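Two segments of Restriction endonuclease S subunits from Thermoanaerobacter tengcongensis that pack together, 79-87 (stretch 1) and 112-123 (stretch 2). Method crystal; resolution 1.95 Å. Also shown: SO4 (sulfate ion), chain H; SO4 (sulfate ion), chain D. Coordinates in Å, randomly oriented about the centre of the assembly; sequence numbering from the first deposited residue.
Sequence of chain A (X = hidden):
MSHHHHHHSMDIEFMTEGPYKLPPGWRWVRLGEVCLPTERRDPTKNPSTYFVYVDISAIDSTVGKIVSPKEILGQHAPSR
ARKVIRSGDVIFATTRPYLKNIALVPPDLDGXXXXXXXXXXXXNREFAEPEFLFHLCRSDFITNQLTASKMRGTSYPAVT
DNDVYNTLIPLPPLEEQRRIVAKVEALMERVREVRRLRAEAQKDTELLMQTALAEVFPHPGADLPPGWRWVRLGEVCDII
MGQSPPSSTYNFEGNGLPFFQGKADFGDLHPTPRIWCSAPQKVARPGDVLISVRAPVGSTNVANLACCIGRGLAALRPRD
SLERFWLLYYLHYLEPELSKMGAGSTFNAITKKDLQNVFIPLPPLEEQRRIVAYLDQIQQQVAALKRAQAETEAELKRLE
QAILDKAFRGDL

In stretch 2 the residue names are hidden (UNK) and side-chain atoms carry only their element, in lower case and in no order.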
# COMPACT_ATOMS: atom_id res chain seq x y z
N SER A 79 17.52 -1.18 -32.84
CA SER A 79 18.21 -0.00 -33.35
C SER A 79 18.78 0.84 -32.22
O SER A 79 19.79 1.50 -32.41
CB SER A 79 17.27 0.85 -34.21
OG SER A 79 16.14 1.22 -33.46
N ARG A 80 18.16 0.82 -31.04
CA ARG A 80 18.66 1.59 -29.89
C ARG A 80 19.82 0.92 -29.16
O ARG A 80 20.42 1.49 -28.24
CB ARG A 80 17.53 1.82 -28.89
CG ARG A 80 16.53 2.87 -29.33
CD ARG A 80 15.37 2.91 -28.35
NE ARG A 80 14.42 3.95 -28.71
CZ ARG A 80 13.30 4.18 -28.04
NH1 ARG A 80 13.01 3.45 -26.97
NH2 ARG A 80 12.47 5.15 -28.44
N ALA A 81 20.13 -0.31 -29.54
CA ALA A 81 21.16 -1.03 -28.82
C ALA A 81 22.55 -0.60 -29.28
O ALA A 81 23.16 -1.25 -30.11
CB ALA A 81 20.96 -2.57 -28.97
N ARG A 82 23.06 0.51 -28.73
CA ARG A 82 24.31 1.05 -29.26
C ARG A 82 25.31 1.58 -28.24
O ARG A 82 26.45 1.86 -28.60
CB ARG A 82 24.03 2.13 -30.32
CG ARG A 82 23.26 1.64 -31.54
CD ARG A 82 24.10 0.79 -32.50
NE ARG A 82 23.33 0.53 -33.73
CZ ARG A 82 22.36 -0.38 -33.84
NH1 ARG A 82 22.02 -1.16 -32.81
NH2 ARG A 82 21.73 -0.51 -35.00
N LYS A 83 24.91 1.72 -26.98
CA LYS A 83 25.83 2.32 -26.00
C LYS A 83 26.52 1.24 -25.21
O LYS A 83 25.86 0.39 -24.62
CB LYS A 83 25.09 3.28 -25.05
CG LYS A 83 24.67 4.59 -25.72
CD LYS A 83 23.97 5.55 -24.76
CE LYS A 83 23.72 6.90 -25.46
NZ LYS A 83 23.07 7.89 -24.55
N VAL A 84 27.86 1.28 -25.18
CA VAL A 84 28.64 0.25 -24.52
C VAL A 84 28.66 0.57 -23.04
O VAL A 84 28.95 1.70 -22.66
CB VAL A 84 30.09 0.24 -25.02
CG1 VAL A 84 30.94 -0.65 -24.15
CG2 VAL A 84 30.15 -0.18 -26.48
N ILE A 85 28.30 -0.39 -22.20
CA ILE A 85 28.39 -0.14 -20.76
C ILE A 85 29.57 -0.87 -20.15
O ILE A 85 30.02 -1.91 -20.65
CB ILE A 85 27.10 -0.50 -20.02
CG1 ILE A 85 26.70 -1.96 -20.30
CG2 ILE A 85 25.99 0.44 -20.48
CD1 ILE A 85 25.38 -2.42 -19.62
N ARG A 86 30.04 -0.33 -19.03
CA ARG A 86 31.17 -0.91 -18.31
C ARG A 86 30.81 -1.10 -16.84
O ARG A 86 29.95 -0.39 -16.31
CB ARG A 86 32.40 -0.01 -18.43
CG ARG A 86 32.92 0.18 -19.87
CD ARG A 86 33.61 -1.09 -20.36
NE ARG A 86 33.99 -0.96 -21.77
CZ ARG A 86 34.40 -1.96 -22.54
NH1 ARG A 86 34.48 -3.19 -22.05
NH2 ARG A 86 34.72 -1.73 -23.81
N SER A 87 31.45 -2.07 -16.20
CA SER A 87 31.22 -2.29 -14.79
C SER A 87 31.28 -0.97 -14.02
O SER A 87 32.24 -0.22 -14.15
CB SER A 87 32.31 -3.22 -14.24
OG SER A 87 32.01 -3.56 -12.90
N UNK A 112 28.95 -4.95 -22.25
CA UNK A 112 27.67 -5.21 -22.89
C UNK A 112 27.02 -3.90 -23.37
O UNK A 112 27.70 -2.90 -23.49
c UNK A 112 27.50 -7.32 -21.50
c UNK A 112 28.06 -8.16 -22.67
o UNK A 112 29.14 -8.77 -22.57
c UNK A 112 26.78 -6.05 -21.97
n UNK A 112 27.34 -8.16 -23.77
N UNK A 113 25.73 -3.93 -23.68
CA UNK A 113 25.09 -2.83 -24.40
C UNK A 113 23.82 -2.36 -23.69
O UNK A 113 23.02 -3.18 -23.23
c UNK A 113 24.70 -3.28 -25.83
c UNK A 113 26.94 -2.60 -26.88
c UNK A 113 25.95 -3.73 -26.61
c UNK A 113 23.94 -2.20 -26.57
N UNK A 114 23.62 -1.04 -23.61
CA UNK A 114 22.34 -0.52 -23.18
C UNK A 114 21.74 0.40 -24.23
O UNK A 114 22.43 0.86 -25.16
c UNK A 114 22.42 0.21 -21.83
s UNK A 114 23.22 1.88 -21.93
N UNK A 115 20.46 0.66 -24.06
CA UNK A 115 19.67 1.50 -24.96
C UNK A 115 20.27 2.90 -25.03
O UNK A 115 20.79 3.41 -24.04
o UNK A 115 17.46 2.50 -25.25
c UNK A 115 18.23 1.60 -24.46
N UNK A 116 20.21 3.52 -26.21
CA UNK A 116 20.56 4.95 -26.34
C UNK A 116 19.62 5.82 -25.49
O UNK A 116 19.88 7.00 -25.28
c UNK A 116 20.42 5.41 -27.80
o UNK A 116 19.14 5.01 -28.29
c UNK A 116 21.53 4.81 -28.66
N UNK A 117 18.51 5.24 -25.05
CA UNK A 117 17.62 5.93 -24.13
C UNK A 117 18.17 6.16 -22.73
O UNK A 117 17.54 6.85 -21.92
N UNK A 118 19.33 5.56 -22.42
CA UNK A 118 20.02 5.85 -21.15
C UNK A 118 21.16 6.80 -21.33
O UNK A 118 22.00 6.66 -22.23
c UNK A 118 18.05 2.73 -18.40
c UNK A 118 18.97 3.70 -18.86
c UNK A 118 18.51 1.40 -20.36
c UNK A 118 20.63 4.58 -20.53
c UNK A 118 19.42 2.39 -20.81
c UNK A 118 17.83 1.56 -19.14
c UNK A 118 19.63 3.55 -20.07
N UNK A 119 21.27 7.74 -20.41
CA UNK A 119 22.50 8.49 -20.26
C UNK A 119 23.51 7.63 -19.48
O UNK A 119 23.19 7.14 -18.39
c UNK A 119 22.22 9.78 -19.47
s UNK A 119 23.70 10.72 -19.09
N UNK A 120 24.72 7.47 -20.01
CA UNK A 120 25.71 6.58 -19.37
C UNK A 120 26.69 7.43 -18.55
O UNK A 120 27.37 8.28 -19.08
c UNK A 120 25.51 4.73 -21.14
c UNK A 120 26.48 5.69 -20.39
c UNK A 120 27.51 4.82 -19.67
N UNK A 121 26.68 7.22 -17.24
CA UNK A 121 27.40 8.05 -16.30
C UNK A 121 28.53 7.20 -15.72
O UNK A 121 28.30 6.37 -14.83
c UNK A 121 26.42 8.49 -15.17
c UNK A 121 27.18 9.03 -13.97
c UNK A 121 25.40 9.50 -15.73
c UNK A 121 24.07 9.54 -14.90
N UNK A 122 29.74 7.42 -16.24
CA UNK A 122 30.92 6.63 -15.91
C UNK A 122 31.84 7.39 -14.98
O UNK A 122 32.45 8.39 -15.39
n UNK A 122 32.99 3.91 -21.03
n UNK A 122 30.99 2.88 -20.52
c UNK A 122 33.32 4.72 -18.34
c UNK A 122 32.91 5.37 -17.00
n UNK A 122 32.19 3.93 -18.87
c UNK A 122 32.06 3.58 -20.14
c UNK A 122 31.67 6.27 -17.20
N UNK A 123 31.95 6.93 -13.73
CA UNK A 123 32.66 7.72 -12.72
C UNK A 123 34.11 7.85 -13.07
O UNK A 123 34.76 6.86 -13.40
c UNK A 123 32.54 7.07 -11.35
S SO4 H . 35.04 2.20 -23.72
O1 SO4 H . 36.12 1.99 -24.69
O2 SO4 H . 35.44 1.64 -22.43
O3 SO4 H . 34.80 3.65 -23.58
O4 SO4 H . 33.81 1.55 -24.18
S SO4 D . 14.11 1.49 -24.37
O1 SO4 D . 14.87 1.85 -25.56
O2 SO4 D . 15.05 1.27 -23.27
O3 SO4 D . 13.24 2.59 -23.99
O4 SO4 D . 13.35 0.28 -24.62
O HOH W 1 25.42 8.37 -22.54
O HOH W 2 21.18 9.57 -26.32
O HOH W 3 31.84 3.11 -23.43

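Position 112 has three side-chain carbons in a row, the last carrying one oxygen and one nitrogen, a terminal amide, and its CA-to-CB bond points away from stretch 1: Gln112. Ile85 N donates to Gln112 O at 2.9 Å.

Position 113 carries four carbons, forked at the first, with one arm two carbons long, the short arm against Ala81 and the long arm by Val84. This is Ile113, with CG2 3.8 Å from Ala81 CB and CD1 4.0 Å from Val84 CG2.

At 114 a single carbon bears a sulfur, which packs on Ile85 CG2 at 3.4 Å: Cys114. The backbones pair twice, Cys114 N to Lys83 O at 2.8 Å and Lys83 N to Cys114 O at 3.2 Å.

Position 115 has one carbon and one oxygen, the oxygen 3.7 Å from Arg80 CB: Ser115. Ser115 OG and Arg80 NH1 both donate to O1 of a sulfate ion, at 2.7 and 2.8 Å.

At 116 one carbon carries an oxygen and a carbon, the oxygen near Arg80 CG and the carbon near Arg82 CB, hence Thr116. Thr116 N donates to Arg80 O at 2.9 Å.

Position 117 has no side-chain atoms and is Gly117; an ideal CB would be crowded by Ser115 OG, which accepts a hydrogen bond from Gly117 N.

Six ring carbons follow one carbon at 118, identifying Phe118. Phe118 O accepts a hydrogen bond from Lys83 NZ at 2.8 Å.

Position 119 has one carbon and a sulfur, its CA-to-CB bond directed away from stretch 1: Cys119. Position 120 has one carbon bearing two others, one near Lys83: Val120, whose CG2 lies 4.0 Å from Lys83 CD. Position 121 has four carbons, forked at the first with one two-carbon arm, and is out of reach: Ile121.

At 122 three carbons lead to a nitrogen and then a carbon with two more nitrogens, a guanidinium: Arg122. Arg86 CG lies over one face, and Arg122 NH2 makes a weak hydrogen bond to Val84 O at 3.2 Å. Position 123, with one carbon and no contact, is Ala123.

The contact rests on antiparallel pairing of 83 and 84 with 114 and 113. Ile113 and Val84 pack on one face of the sheet; on the other, Lys83 extends past Cys114 to the turn carbonyls, Lys83 NZ also hydrogen-bonding Thr116 O weakly at 3.4 Å. A second sulfate lies between Arg86 and Arg122, held by weak hydrogen bonds.

Stretch 2 (112-123) QICSTGFCVIRA
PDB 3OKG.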